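PDB 3MEZ: mannose-specific lectin 3 chain 1 from Crocus vernus, which probably binds mannose, as one bulb-type lectin domain of a heterotetramer built from two kinds of chain. Local coordinates for residues Asn3-Gly8 / Cys52-Asn57; Tyr35-Gly40 / Pro93-Thr98; Ser43-Arg48 / Pro72-Pro77; Asn57-Leu62 / Arg78-Val83; Gly85-Thr90 / Tyr100-Trp105. All coordinates share one frame; numbering follows the deposited sequence.

Interaction 1: Asn3-Gly8 / Cys52-Asn57; sequences NVLLTG and CTLRLN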
# COMPACT_ATOMS: atom_id res chain seq x y z
N ASN A 3 -2.33 6.58 -19.23
CA ASN A 3 -2.13 7.42 -18.08
C ASN A 3 -0.80 8.16 -18.08
O ASN A 3 -0.57 8.94 -17.20
CB ASN A 3 -2.34 6.67 -16.76
CG ASN A 3 -1.30 5.57 -16.49
OD1 ASN A 3 -0.71 5.06 -17.37
ND2 ASN A 3 -1.14 5.21 -15.24
N VAL A 4 0.04 7.88 -19.08
CA VAL A 4 1.36 8.47 -19.24
C VAL A 4 1.57 9.13 -20.60
O VAL A 4 1.13 8.64 -21.56
CB VAL A 4 2.47 7.41 -19.06
CG1 VAL A 4 3.81 7.98 -19.37
CG2 VAL A 4 2.47 6.87 -17.68
N LEU A 5 2.22 10.30 -20.59
CA LEU A 5 2.69 11.00 -21.79
C LEU A 5 4.15 11.37 -21.61
O LEU A 5 4.46 12.13 -20.76
CB LEU A 5 1.88 12.27 -22.04
CG LEU A 5 1.60 12.91 -23.42
CD1 LEU A 5 1.82 14.34 -23.43
CD2 LEU A 5 2.26 12.23 -24.56
N LEU A 6 5.01 10.79 -22.42
CA LEU A 6 6.42 11.06 -22.41
C LEU A 6 6.89 12.15 -23.40
O LEU A 6 6.28 12.40 -24.41
CB LEU A 6 7.19 9.79 -22.69
CG LEU A 6 6.93 8.56 -21.84
CD1 LEU A 6 7.71 7.41 -22.34
CD2 LEU A 6 7.27 8.88 -20.46
N THR A 7 8.05 12.71 -23.09
CA THR A 7 8.62 13.74 -23.92
C THR A 7 8.76 13.21 -25.34
O THR A 7 9.24 12.17 -25.56
CB THR A 7 10.02 14.20 -23.39
OG1 THR A 7 9.89 14.91 -22.18
CG2 THR A 7 10.79 15.02 -24.43
N GLY A 8 8.30 14.00 -26.27
CA GLY A 8 8.42 13.68 -27.66
C GLY A 8 7.25 12.89 -28.18
O GLY A 8 7.10 12.76 -29.36
N CYS A 52 -5.78 20.67 -33.41
CA CYS A 52 -4.78 20.83 -32.39
C CYS A 52 -4.29 19.53 -31.74
O CYS A 52 -5.03 18.59 -31.58
CB CYS A 52 -5.24 21.82 -31.34
SG CYS A 52 -5.67 23.47 -31.85
N THR A 53 -3.03 19.57 -31.34
CA THR A 53 -2.34 18.49 -30.70
C THR A 53 -1.49 18.96 -29.53
O THR A 53 -1.10 20.08 -29.46
CB THR A 53 -1.43 17.74 -31.66
OG1 THR A 53 -0.33 18.57 -31.98
CG2 THR A 53 -2.14 17.35 -32.93
N LEU A 54 -1.22 18.04 -28.64
CA LEU A 54 -0.55 18.28 -27.39
C LEU A 54 0.75 17.50 -27.30
O LEU A 54 0.73 16.33 -27.42
CB LEU A 54 -1.47 17.77 -26.27
CG LEU A 54 -1.37 18.19 -24.83
CD1 LEU A 54 -0.86 17.10 -24.02
CD2 LEU A 54 -0.57 19.42 -24.58
N ARG A 55 1.83 18.18 -27.01
CA ARG A 55 3.15 17.61 -26.87
C ARG A 55 3.76 17.95 -25.50
O ARG A 55 3.47 18.94 -24.97
CB ARG A 55 4.01 18.18 -27.99
CG ARG A 55 5.41 17.83 -27.94
CD ARG A 55 6.17 18.34 -29.16
NE ARG A 55 7.16 19.32 -28.78
CZ ARG A 55 7.77 20.18 -29.59
NH1 ARG A 55 8.64 21.03 -29.09
NH2 ARG A 55 7.53 20.21 -30.89
N LEU A 56 4.60 17.08 -24.96
CA LEU A 56 5.40 17.35 -23.79
C LEU A 56 6.80 17.54 -24.28
O LEU A 56 7.37 16.66 -24.87
CB LEU A 56 5.38 16.17 -22.85
CG LEU A 56 5.50 16.20 -21.34
CD1 LEU A 56 6.51 15.26 -20.82
CD2 LEU A 56 5.61 17.51 -20.76
N ASN A 57 7.37 18.68 -24.00
CA ASN A 57 8.72 18.96 -24.46
C ASN A 57 9.84 18.45 -23.54
O ASN A 57 9.61 17.75 -22.62
CB ASN A 57 8.91 20.41 -24.91
CG ASN A 57 8.96 21.38 -23.80
OD1 ASN A 57 9.19 21.05 -22.69
ND2 ASN A 57 8.74 22.63 -24.12

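Interaction 2: Tyr35-Gly40 / Pro93-Thr98; sequences YNEAGG and PDQHVT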
# COMPACT_ATOMS: atom_id res chain seq x y z
N TYR A 35 -10.94 16.67 -17.04
CA TYR A 35 -12.23 16.38 -16.46
C TYR A 35 -12.04 15.42 -15.31
O TYR A 35 -11.49 14.39 -15.46
CB TYR A 35 -13.22 15.80 -17.46
CG TYR A 35 -13.59 16.69 -18.58
CD1 TYR A 35 -12.92 16.65 -19.76
CD2 TYR A 35 -14.64 17.56 -18.47
CE1 TYR A 35 -13.28 17.45 -20.80
CE2 TYR A 35 -15.00 18.36 -19.51
CZ TYR A 35 -14.32 18.31 -20.68
OH TYR A 35 -14.66 19.12 -21.70
N ASN A 36 -12.51 15.81 -14.16
CA ASN A 36 -12.40 15.02 -13.00
C ASN A 36 -13.44 15.36 -11.98
O ASN A 36 -14.35 16.04 -12.25
CB ASN A 36 -11.01 15.13 -12.41
CG ASN A 36 -10.74 16.47 -11.82
OD1 ASN A 36 -11.61 17.22 -11.53
ND2 ASN A 36 -9.51 16.75 -11.65
N GLU A 37 -13.25 14.84 -10.79
CA GLU A 37 -14.06 15.15 -9.64
C GLU A 37 -13.34 15.91 -8.59
O GLU A 37 -13.62 15.71 -7.45
CB GLU A 37 -14.51 13.89 -8.98
CG GLU A 37 -15.69 13.31 -9.58
CD GLU A 37 -15.67 11.83 -9.47
OE1 GLU A 37 -16.39 11.17 -10.22
OE2 GLU A 37 -14.91 11.33 -8.63
N ALA A 38 -12.36 16.70 -8.92
CA ALA A 38 -11.54 17.25 -7.87
C ALA A 38 -11.05 18.63 -8.16
O ALA A 38 -10.05 19.05 -7.64
CB ALA A 38 -10.39 16.32 -7.56
N GLY A 39 -11.74 19.35 -9.02
CA GLY A 39 -11.23 20.62 -9.42
C GLY A 39 -10.53 20.40 -10.73
O GLY A 39 -9.56 19.71 -10.80
N GLY A 40 -11.08 21.01 -11.76
CA GLY A 40 -10.66 20.87 -13.12
C GLY A 40 -9.51 21.76 -13.48
O GLY A 40 -8.95 22.43 -12.67
N PRO A 93 -3.71 8.78 -9.55
CA PRO A 93 -4.85 8.40 -8.72
C PRO A 93 -5.47 9.59 -8.00
O PRO A 93 -6.57 9.51 -7.57
CB PRO A 93 -4.31 7.38 -7.74
CG PRO A 93 -2.95 7.30 -7.95
CD PRO A 93 -2.52 8.05 -9.14
N ASP A 94 -4.74 10.68 -7.96
CA ASP A 94 -5.22 11.96 -7.47
C ASP A 94 -6.12 12.71 -8.43
O ASP A 94 -6.64 13.72 -8.10
CB ASP A 94 -4.09 12.87 -6.95
CG ASP A 94 -3.07 13.22 -8.01
OD1 ASP A 94 -3.18 12.76 -9.13
OD2 ASP A 94 -2.15 13.94 -7.70
N GLN A 95 -6.27 12.17 -9.61
CA GLN A 95 -7.04 12.75 -10.70
C GLN A 95 -6.45 14.06 -11.23
O GLN A 95 -7.14 14.90 -11.68
CB GLN A 95 -8.49 12.96 -10.29
CG GLN A 95 -9.24 11.74 -9.83
CD GLN A 95 -10.61 12.08 -9.27
OE1 GLN A 95 -11.24 12.98 -9.70
NE2 GLN A 95 -11.02 11.37 -8.27
N HIS A 96 -5.15 14.17 -11.14
CA HIS A 96 -4.42 15.31 -11.64
C HIS A 96 -3.26 14.89 -12.52
O HIS A 96 -2.82 13.82 -12.43
CB HIS A 96 -3.95 16.19 -10.49
CG HIS A 96 -4.96 17.21 -10.09
ND1 HIS A 96 -5.67 17.11 -8.93
CD2 HIS A 96 -5.43 18.28 -10.74
CE1 HIS A 96 -6.52 18.10 -8.86
NE2 HIS A 96 -6.40 18.83 -9.95
N VAL A 97 -2.79 15.79 -13.36
CA VAL A 97 -1.65 15.53 -14.18
C VAL A 97 -0.46 16.26 -13.58
O VAL A 97 -0.47 17.44 -13.45
CB VAL A 97 -1.84 16.00 -15.63
CG1 VAL A 97 -0.62 15.74 -16.45
CG2 VAL A 97 -3.03 15.37 -16.25
N THR A 98 0.56 15.51 -13.26
CA THR A 98 1.80 16.00 -12.72
C THR A 98 2.96 15.62 -13.66
O THR A 98 3.01 14.54 -14.17
CB THR A 98 2.11 15.43 -11.33
OG1 THR A 98 1.05 15.69 -10.44
CG2 THR A 98 3.31 16.03 -10.80

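Interaction 3: Ser43-Arg48 / Pro72-Pro77; sequences SNTHGR and PVWVYP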
# COMPACT_ATOMS: atom_id res chain seq x y z
N SER A 43 -6.65 24.73 -20.52
CA SER A 43 -5.79 25.70 -21.16
C SER A 43 -6.51 27.00 -21.46
O SER A 43 -5.90 28.04 -21.61
CB SER A 43 -5.17 25.12 -22.43
OG SER A 43 -6.11 24.70 -23.34
N ASN A 44 -7.82 26.93 -21.55
CA ASN A 44 -8.64 27.99 -22.09
C ASN A 44 -8.31 28.41 -23.53
O ASN A 44 -8.23 29.56 -23.81
CB ASN A 44 -8.66 29.19 -21.15
CG ASN A 44 -9.94 30.00 -21.24
OD1 ASN A 44 -10.74 29.84 -22.14
ND2 ASN A 44 -10.11 30.88 -20.30
N THR A 45 -8.14 27.46 -24.41
CA THR A 45 -7.74 27.77 -25.77
C THR A 45 -8.81 27.48 -26.83
O THR A 45 -8.50 27.17 -27.94
CB THR A 45 -6.35 27.19 -26.13
OG1 THR A 45 -6.31 25.80 -25.89
CG2 THR A 45 -5.29 27.83 -25.31
N HIS A 46 -10.08 27.58 -26.43
CA HIS A 46 -11.16 27.24 -27.31
C HIS A 46 -11.12 28.14 -28.50
O HIS A 46 -10.99 29.31 -28.36
CB HIS A 46 -12.53 27.40 -26.62
CG HIS A 46 -13.67 27.42 -27.58
ND1 HIS A 46 -14.49 26.34 -27.79
CD2 HIS A 46 -14.12 28.38 -28.42
CE1 HIS A 46 -15.38 26.63 -28.72
NE2 HIS A 46 -15.17 27.86 -29.12
N GLY A 47 -11.17 27.55 -29.68
CA GLY A 47 -11.20 28.29 -30.91
C GLY A 47 -9.89 28.93 -31.30
O GLY A 47 -9.83 29.71 -32.21
N ARG A 48 -8.83 28.61 -30.59
CA ARG A 48 -7.56 29.25 -30.84
C ARG A 48 -6.80 28.53 -31.92
O ARG A 48 -5.72 28.89 -32.27
CB ARG A 48 -6.72 29.36 -29.57
CG ARG A 48 -7.24 30.35 -28.54
CD ARG A 48 -6.13 31.10 -27.81
NE ARG A 48 -6.59 31.74 -26.56
CZ ARG A 48 -5.88 31.89 -25.44
NH1 ARG A 48 -4.63 31.44 -25.35
NH2 ARG A 48 -6.42 32.49 -24.39
N PRO A 72 3.48 27.62 -31.05
CA PRO A 72 2.49 26.92 -30.26
C PRO A 72 1.35 27.83 -29.85
O PRO A 72 1.52 28.98 -29.70
CB PRO A 72 3.26 26.50 -29.03
CG PRO A 72 4.61 26.54 -29.39
CD PRO A 72 4.81 27.43 -30.52
N VAL A 73 0.18 27.27 -29.78
CA VAL A 73 -0.96 27.92 -29.26
C VAL A 73 -0.90 28.26 -27.78
O VAL A 73 -1.48 29.21 -27.35
CB VAL A 73 -2.18 27.06 -29.56
CG1 VAL A 73 -3.36 27.66 -29.00
CG2 VAL A 73 -2.32 26.96 -31.03
N TRP A 74 -0.28 27.39 -26.99
CA TRP A 74 -0.24 27.54 -25.55
C TRP A 74 0.97 26.78 -25.05
O TRP A 74 1.32 25.80 -25.58
CB TRP A 74 -1.55 27.00 -25.00
CG TRP A 74 -1.80 26.93 -23.53
CD1 TRP A 74 -2.28 27.90 -22.73
CD2 TRP A 74 -1.71 25.78 -22.73
NE1 TRP A 74 -2.44 27.44 -21.47
CE2 TRP A 74 -2.10 26.13 -21.45
CE3 TRP A 74 -1.32 24.47 -22.97
CZ2 TRP A 74 -2.09 25.25 -20.43
CZ3 TRP A 74 -1.30 23.62 -21.95
CH2 TRP A 74 -1.71 23.99 -20.70
N VAL A 75 1.62 27.30 -24.04
CA VAL A 75 2.74 26.63 -23.40
C VAL A 75 2.55 26.67 -21.92
O VAL A 75 2.20 27.68 -21.42
CB VAL A 75 4.06 27.28 -23.75
CG1 VAL A 75 5.12 26.68 -22.95
CG2 VAL A 75 4.34 27.12 -25.21
N TYR A 76 2.73 25.57 -21.23
CA TYR A 76 2.48 25.53 -19.81
C TYR A 76 3.42 24.59 -19.03
O TYR A 76 3.64 23.51 -19.42
CB TYR A 76 1.02 25.19 -19.53
CG TYR A 76 0.56 25.51 -18.14
CD1 TYR A 76 0.74 24.62 -17.12
CD2 TYR A 76 -0.03 26.71 -17.85
CE1 TYR A 76 0.34 24.91 -15.87
CE2 TYR A 76 -0.40 27.01 -16.61
CZ TYR A 76 -0.22 26.11 -15.62
OH TYR A 76 -0.60 26.40 -14.37
N PRO A 77 3.99 25.05 -17.94
CA PRO A 77 3.86 26.42 -17.47
C PRO A 77 4.56 27.38 -18.43
O PRO A 77 5.32 27.02 -19.26
CB PRO A 77 4.61 26.40 -16.15
CG PRO A 77 4.62 25.04 -15.76
CD PRO A 77 4.63 24.21 -16.95

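Interaction 4: Asn57-Leu62 / Arg78-Val83; sequences NNRGQL and RSVNTV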
# COMPACT_ATOMS: atom_id res chain seq x y z
N ASN A 57 7.37 18.68 -24.00
CA ASN A 57 8.72 18.96 -24.46
C ASN A 57 9.84 18.45 -23.54
O ASN A 57 9.61 17.75 -22.62
CB ASN A 57 8.91 20.41 -24.91
CG ASN A 57 8.96 21.38 -23.80
OD1 ASN A 57 9.19 21.05 -22.69
ND2 ASN A 57 8.74 22.63 -24.12
N ASN A 58 11.07 18.82 -23.87
CA ASN A 58 12.26 18.37 -23.19
C ASN A 58 12.64 19.28 -22.02
O ASN A 58 13.68 19.17 -21.45
CB ASN A 58 13.38 18.14 -24.17
CG ASN A 58 13.88 19.40 -24.78
OD1 ASN A 58 13.28 20.41 -24.65
ND2 ASN A 58 15.00 19.32 -25.43
N ARG A 59 11.76 20.20 -21.69
CA ARG A 59 11.83 20.95 -20.48
C ARG A 59 10.68 20.68 -19.50
O ARG A 59 10.57 21.33 -18.53
CB ARG A 59 11.95 22.43 -20.76
CG ARG A 59 12.93 22.81 -21.82
CD ARG A 59 14.32 23.13 -21.29
NE ARG A 59 14.41 23.98 -20.12
CZ ARG A 59 14.43 25.30 -20.10
NH1 ARG A 59 14.33 26.01 -21.22
NH2 ARG A 59 14.55 25.93 -18.96
N GLY A 60 9.84 19.70 -19.75
CA GLY A 60 8.72 19.47 -18.89
C GLY A 60 7.48 20.31 -19.08
O GLY A 60 6.59 20.21 -18.32
N GLN A 61 7.43 21.10 -20.14
CA GLN A 61 6.27 21.90 -20.48
C GLN A 61 5.38 21.21 -21.51
O GLN A 61 5.83 20.53 -22.37
CB GLN A 61 6.65 23.25 -21.09
CG GLN A 61 7.55 24.20 -20.31
CD GLN A 61 8.13 25.27 -21.20
OE1 GLN A 61 8.87 24.97 -22.10
NE2 GLN A 61 7.78 26.48 -20.94
N LEU A 62 4.09 21.40 -21.40
CA LEU A 62 3.15 20.98 -22.42
C LEU A 62 3.08 22.06 -23.47
O LEU A 62 3.13 23.18 -23.13
CB LEU A 62 1.75 20.74 -21.83
CG LEU A 62 1.56 19.56 -20.91
CD1 LEU A 62 0.20 19.59 -20.38
CD2 LEU A 62 1.80 18.32 -21.66
N ARG A 78 4.25 28.64 -18.28
CA ARG A 78 4.64 29.60 -19.26
C ARG A 78 6.15 29.71 -19.42
O ARG A 78 6.62 29.84 -20.52
CB ARG A 78 4.04 30.94 -18.91
CG ARG A 78 4.13 31.90 -19.97
CD ARG A 78 3.76 33.24 -19.50
NE ARG A 78 2.93 33.86 -20.49
CZ ARG A 78 3.16 35.03 -21.03
NH1 ARG A 78 2.34 35.45 -21.93
NH2 ARG A 78 4.21 35.76 -20.66
N SER A 79 6.87 29.67 -18.31
CA SER A 79 8.32 29.72 -18.29
C SER A 79 8.84 28.73 -17.29
O SER A 79 8.30 28.58 -16.25
CB SER A 79 8.81 31.08 -17.83
OG SER A 79 10.15 31.26 -18.12
N VAL A 80 9.93 28.09 -17.63
CA VAL A 80 10.41 27.00 -16.84
C VAL A 80 11.96 27.06 -16.65
O VAL A 80 12.65 27.47 -17.51
CB VAL A 80 9.79 25.73 -17.49
CG1 VAL A 80 10.77 24.76 -18.00
CG2 VAL A 80 8.64 25.19 -16.71
N ASN A 81 12.45 26.69 -15.48
CA ASN A 81 13.89 26.71 -15.18
C ASN A 81 14.56 25.31 -15.11
O ASN A 81 15.61 25.14 -14.60
CB ASN A 81 14.21 27.56 -13.98
CG ASN A 81 13.72 26.98 -12.73
OD1 ASN A 81 13.22 25.93 -12.73
ND2 ASN A 81 13.89 27.67 -11.65
N THR A 82 13.85 24.34 -15.65
CA THR A 82 14.22 22.96 -15.69
C THR A 82 15.37 22.71 -16.64
O THR A 82 15.59 23.47 -17.53
CB THR A 82 13.03 22.15 -16.21
OG1 THR A 82 12.55 22.71 -17.42
CG2 THR A 82 11.91 22.08 -15.16
N VAL A 83 16.07 21.63 -16.41
CA VAL A 83 17.07 21.11 -17.33
C VAL A 83 16.49 20.48 -18.57
O VAL A 83 15.42 19.98 -18.56
CB VAL A 83 17.88 19.99 -16.72
CG1 VAL A 83 19.15 19.88 -17.41
CG2 VAL A 83 18.12 20.23 -15.31
O HOH W 1 8.79 28.85 -22.36

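Interaction 5: Gly85-Thr90 / Tyr100-Trp105; sequences GNYAAT and YGPAIW. Unlike the reference sequence in segment 85-90: Thr90 (reference Val).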
# COMPACT_ATOMS: atom_id res chain seq x y z
N GLY A 85 15.99 17.52 -20.97
CA GLY A 85 16.00 16.10 -20.75
C GLY A 85 14.68 15.45 -21.07
O GLY A 85 13.86 16.04 -21.70
N ASN A 86 14.52 14.21 -20.64
CA ASN A 86 13.29 13.48 -20.84
C ASN A 86 12.40 13.61 -19.62
O ASN A 86 12.84 13.39 -18.52
CB ASN A 86 13.56 12.03 -21.11
CG ASN A 86 14.11 11.76 -22.48
OD1 ASN A 86 14.04 12.55 -23.37
ND2 ASN A 86 14.64 10.61 -22.63
N TYR A 87 11.16 13.94 -19.86
CA TYR A 87 10.16 14.18 -18.84
C TYR A 87 8.94 13.24 -19.01
O TYR A 87 8.77 12.65 -20.02
CB TYR A 87 9.75 15.64 -18.86
CG TYR A 87 10.81 16.59 -18.34
CD1 TYR A 87 11.88 16.95 -19.11
CD2 TYR A 87 10.76 17.07 -17.08
CE1 TYR A 87 12.83 17.78 -18.65
CE2 TYR A 87 11.71 17.90 -16.61
CZ TYR A 87 12.76 18.25 -17.39
OH TYR A 87 13.72 19.08 -16.89
N ALA A 88 8.14 13.09 -17.97
CA ALA A 88 6.92 12.30 -18.03
C ALA A 88 5.74 13.00 -17.39
O ALA A 88 5.87 13.52 -16.33
CB ALA A 88 7.14 11.01 -17.39
N ALA A 89 4.59 13.00 -18.05
CA ALA A 89 3.34 13.46 -17.49
C ALA A 89 2.50 12.25 -17.12
O ALA A 89 2.28 11.40 -17.90
CB ALA A 89 2.60 14.34 -18.42
N THR A 90 2.08 12.21 -15.88
CA THR A 90 1.28 11.13 -15.36
C THR A 90 -0.05 11.66 -14.87
O THR A 90 -0.07 12.54 -14.06
CB THR A 90 1.97 10.40 -14.18
OG1 THR A 90 3.28 9.99 -14.52
CG2 THR A 90 1.16 9.18 -13.71
N TYR A 100 6.95 15.05 -14.15
CA TYR A 100 8.14 14.63 -13.46
C TYR A 100 9.36 14.57 -14.38
O TYR A 100 9.27 14.11 -15.46
CB TYR A 100 7.94 13.26 -12.84
CG TYR A 100 6.73 13.07 -11.97
CD1 TYR A 100 5.51 12.74 -12.50
CD2 TYR A 100 6.82 13.18 -10.60
CE1 TYR A 100 4.42 12.55 -11.70
CE2 TYR A 100 5.76 12.98 -9.80
CZ TYR A 100 4.57 12.67 -10.34
OH TYR A 100 3.53 12.50 -9.51
N GLY A 101 10.49 15.05 -13.91
CA GLY A 101 11.74 14.86 -14.62
C GLY A 101 12.91 15.72 -14.20
O GLY A 101 12.79 16.55 -13.34
N PRO A 102 14.04 15.54 -14.84
CA PRO A 102 14.19 14.59 -15.93
C PRO A 102 14.52 13.19 -15.47
O PRO A 102 14.58 12.96 -14.30
CB PRO A 102 15.35 15.16 -16.71
CG PRO A 102 16.12 15.85 -15.77
CD PRO A 102 15.28 16.29 -14.63
N ALA A 103 14.76 12.28 -16.39
CA ALA A 103 15.03 10.93 -16.02
C ALA A 103 16.28 10.85 -15.16
O ALA A 103 17.22 11.55 -15.37
CB ALA A 103 15.16 10.08 -17.25
N ILE A 104 16.22 10.05 -14.13
CA ILE A 104 17.33 9.86 -13.23
C ILE A 104 17.93 8.41 -13.16
O ILE A 104 19.01 8.21 -12.69
CB ILE A 104 16.94 10.41 -11.83
CG1 ILE A 104 18.15 10.65 -10.97
CG2 ILE A 104 16.02 9.51 -11.16
CD1 ILE A 104 17.88 11.30 -9.68
N TRP A 105 17.17 7.42 -13.58
CA TRP A 105 17.60 6.05 -13.64
C TRP A 105 16.77 5.33 -14.68
O TRP A 105 15.64 5.64 -14.85
CB TRP A 105 17.43 5.38 -12.28
CG TRP A 105 17.99 4.04 -12.14
CD1 TRP A 105 19.25 3.74 -11.88
CD2 TRP A 105 17.29 2.81 -12.18
NE1 TRP A 105 19.42 2.42 -11.80
CE2 TRP A 105 18.22 1.81 -11.97
CE3 TRP A 105 15.98 2.46 -12.38
CZ2 TRP A 105 17.89 0.49 -11.95
CZ3 TRP A 105 15.65 1.16 -12.36
CH2 TRP A 105 16.59 0.19 -12.15
O HOH W 2 16.60 12.64 -19.24

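Interaction 1: Asn3-Gly8 / Cys52-Asn57
The beta-prism II fold of bulb-type lectins packs three antiparallel sheets around a hydrophobic core, carried here by leucines, where strand 4-6 of one sheet meets strand 53-56 of another. The two axes cross at 71°, so the strands are not paired along their length; their backbones come together just past the end of the first, while Leu5 bridges the gap further back. Gly8 N points almost straight down the C=O axis of Leu56 O, at 3.1 Å, and Thr7 CA brings its hydrogen to that same oxygen, with CA and O 3.3 Å apart. The hydroxyl Thr7 OG1 donates to Asn57 O at 2.9 Å, coming from above the carbonyl plane, and in turn it accepts the backbone N-H of Tyr87. One threonine oxygen thus joins three chain segments, a task suited to a group that can donate and accept at once. Gly8, with phi of 90°, adopts a backbone shape that a side chain would crowd. Leu56 N, by contrast, is buried with no partner in the model. Leu5, with CG anti to its backbone N, crosses Leu54 obliquely, Leu5 CD1 to Leu54 CD1 at 3.9 Å, and slides past Leu56 in the opposite direction. Its branched, purely apolar end suits a place between two buried leucines, with no polar group left to satisfy. Leu56 CD1 finishes the packing 3.7 Å from Thr7 OG1.

Interaction 2: Tyr35-Gly40 / Pro93-Thr98
Gln95 reaches from the turn before strand 97-106 to the loop after strand 32-35. Its CB lies 3.9 Å from Asn36 CB; CG stands beside the backbone N (chi1 -58°) and the chain runs on extended, bringing CD close to the backbone of Glu37. At the tip OE1 accepts the N-H of Glu37 at 2.9 Å, nearly along its own C=O axis, while NE2 lies 3.9 Å from Glu37 OE2. Glutamine suits the place because it has the length to cross and an acceptor to present. Asn36 answers in the other direction: its ND2 donates in the amide plane to Gln95 O at 3.0 Å and also to Gly39 O, and the two amide planes stand 71° apart. The same ND2 rests over a face of the His96 ring, near its rim, and His96 NE2 makes a weak bond to Gly39 O at 3.4 Å. Asn36 is held by its own loop, since OD1 takes the N-H of Ala38 at 2.8 Å. Asp94 does likewise, OD1 accepting from His96 N. Each loop thus has its own Asx turn, and the Asn36 and Gln95 amides join them at the surface of the beta-prism II fold.

Interaction 3: Ser43-Arg48 / Pro72-Pro77
A classic beta bulge, Val73 and Trp74 both facing Ile64, turns two successive side chains onto the loop 43-48 of this beta-prism II lectin domain. Trp74 swings its indole, CG anti to the backbone N (chi1 176°), so that one face lies beneath Ser43. Ser43 CB sits 3.5 Å from the centroid of the five-membered ring, close to the ring normal, which makes a CH-pi contact; its nearest ring atom is Trp74 CE2 at 3.4 Å. Serine fits here, since its small CB can sit close over the ring while the hydroxyl is turned to other partners. The opposite face of the indole takes Tyr76 CB, from two residues further along the same strand, near the rim, so the ring is sandwiched. Thr45 CG2 meets the base of the tryptophan, 3.8 Å from Trp74 CB, the two side chains crossing at about a right angle. Val73 CG1 in turn touches the aliphatic start of Arg48, with CB at 3.8 Å.

Bonds inside and outside the loop keep its shape. Ser43 OG, in the crowded position between the backbone N and the carbonyl carbon, donates to Thr45 OG1 at 2.8 Å and is also bonded to Leu32 N; Thr45 OG1 is bonded to Cys30 O as well. A type II turn from Thr45 to Arg48 puts Gly47 at positive phi, closed by Arg48 N and Thr45 O at 3.0 Å. The loop leaves edge strand 41-42 of one sheet and packs on edge strand 74-76 of another, also touching Ile64 of the inner strand 62-65.

Interaction 4: Asn57-Leu62 / Arg78-Val83
Arg59 and Thr82 exchange bonds in both directions. Arg59 NE donates to Thr82 O at 2.9 Å, the oxygen lying close to the guanidinium plane, and Arg59 NH2 adds a weak bond to the same oxygen at 3.0 Å. Thr82 OG1, standing in the crowded position between the backbone N and the carbonyl carbon, answers with a bond to Arg59 O at 2.7 Å, although its place is less certain. Bends at chi2 (-93°) and chi3 turn the arginine chain so that NE and NH2 both face Thr82 O. Val80 packs against its aliphatic start and over one face of the guanidinium with CG1, a methyl placed as uncertainly as the hydroxyl it crowds. Gln61 CG slides past Val80 CG2 at 3.9 Å, and its NE2 is bonded to Pro77 O and, through a bridging water, to Arg78 O.

Behind these residues stands Asn57. In an Asx turn its OD1 grips two N-H groups, of Arg59 at 2.9 Å and Gln61 at 3.1 Å, while Asn57 ND2 donates to Gln61 OE1, orienting that amide, and to Glu63 of strand 62-65. Gly60, with phi of 82°, takes a backbone shape in which a CB would jam against the preceding carbonyl. The first loop links strands 53-56 and 62-65; the second carries the chain from strand 74-76 to 88-91, with Trp109 of the chain 2 subunit bonded to Gly60 O.

Interaction 5: Gly85-Thr90 / Tyr100-Trp105
The Tyr87 ring lies against the cis-proline corner of the other strand: Pro102 CA and CB rest over one face, with Tyr87 CZ and Pro102 CB 4.1 Å apart, and the two side chains point the same way. Oblique to the ring comes Gly101 CA, 3.4 Å from Tyr87 CD2. A CB on Gly101 would collide with that ring atom, so glycine lets the tyrosine lie this close. Tyr87 OH is bonded to Val83 O, which holds the ring's far end. The Tyr100 ring, whose CG stands beside the backbone N, carries Ala88 O at its edge near the plane, and Thr90 OG1 approaches obliquely, 4.0 Å from Tyr100 CE1; that hydroxyl is buried with no partner in the model.

Between the rings the backbones pair. Ala88 and Tyr100 form a hydrogen-bonded antiparallel pair, with Ala88 N to Tyr100 O and Tyr100 N to Ala88 O both 2.9 Å, nearly along the carbonyl axes. Beyond it the pairing loosens: Ala103 N makes a weak bond to Asn86 O at 3.1 Å and a weak one to a water that also takes the N-H of Asn86. The hairpin of strands 88-91 and 97-106 opens at this corner. Strand 97-106 pairs with the chain 2 subunit on both sides of it, at Tyr100 and at Ala103 and Trp105, consistent with the C-terminal strand exchange of beta-prism II lectin dimers.

Interactions 1, 4 and 5 form one cluster, their centres 11 to 12 Å apart. Asn57 belongs to both 1 and 4, Leu5 O bonds Ala89 N at 2.9 Å to tie 1 to 5, and Asn58 O meets Gly85 N at 2.9 Å between 4 and 5. Interaction 3 joins 4 through Tyr76 O and Leu62 N, also 2.9 Å apart. Interactions 3 and 5 lie on opposite sides of the chain's centre, their own centres about 23 Å apart. Interaction 2, about 21 Å from interaction 4 centre to centre, shares strand 97-106 with 5. Gln27, Asp29, Asn31 and Tyr35 match the family's mannose motif, which probably places a site near interactions 2 and 3.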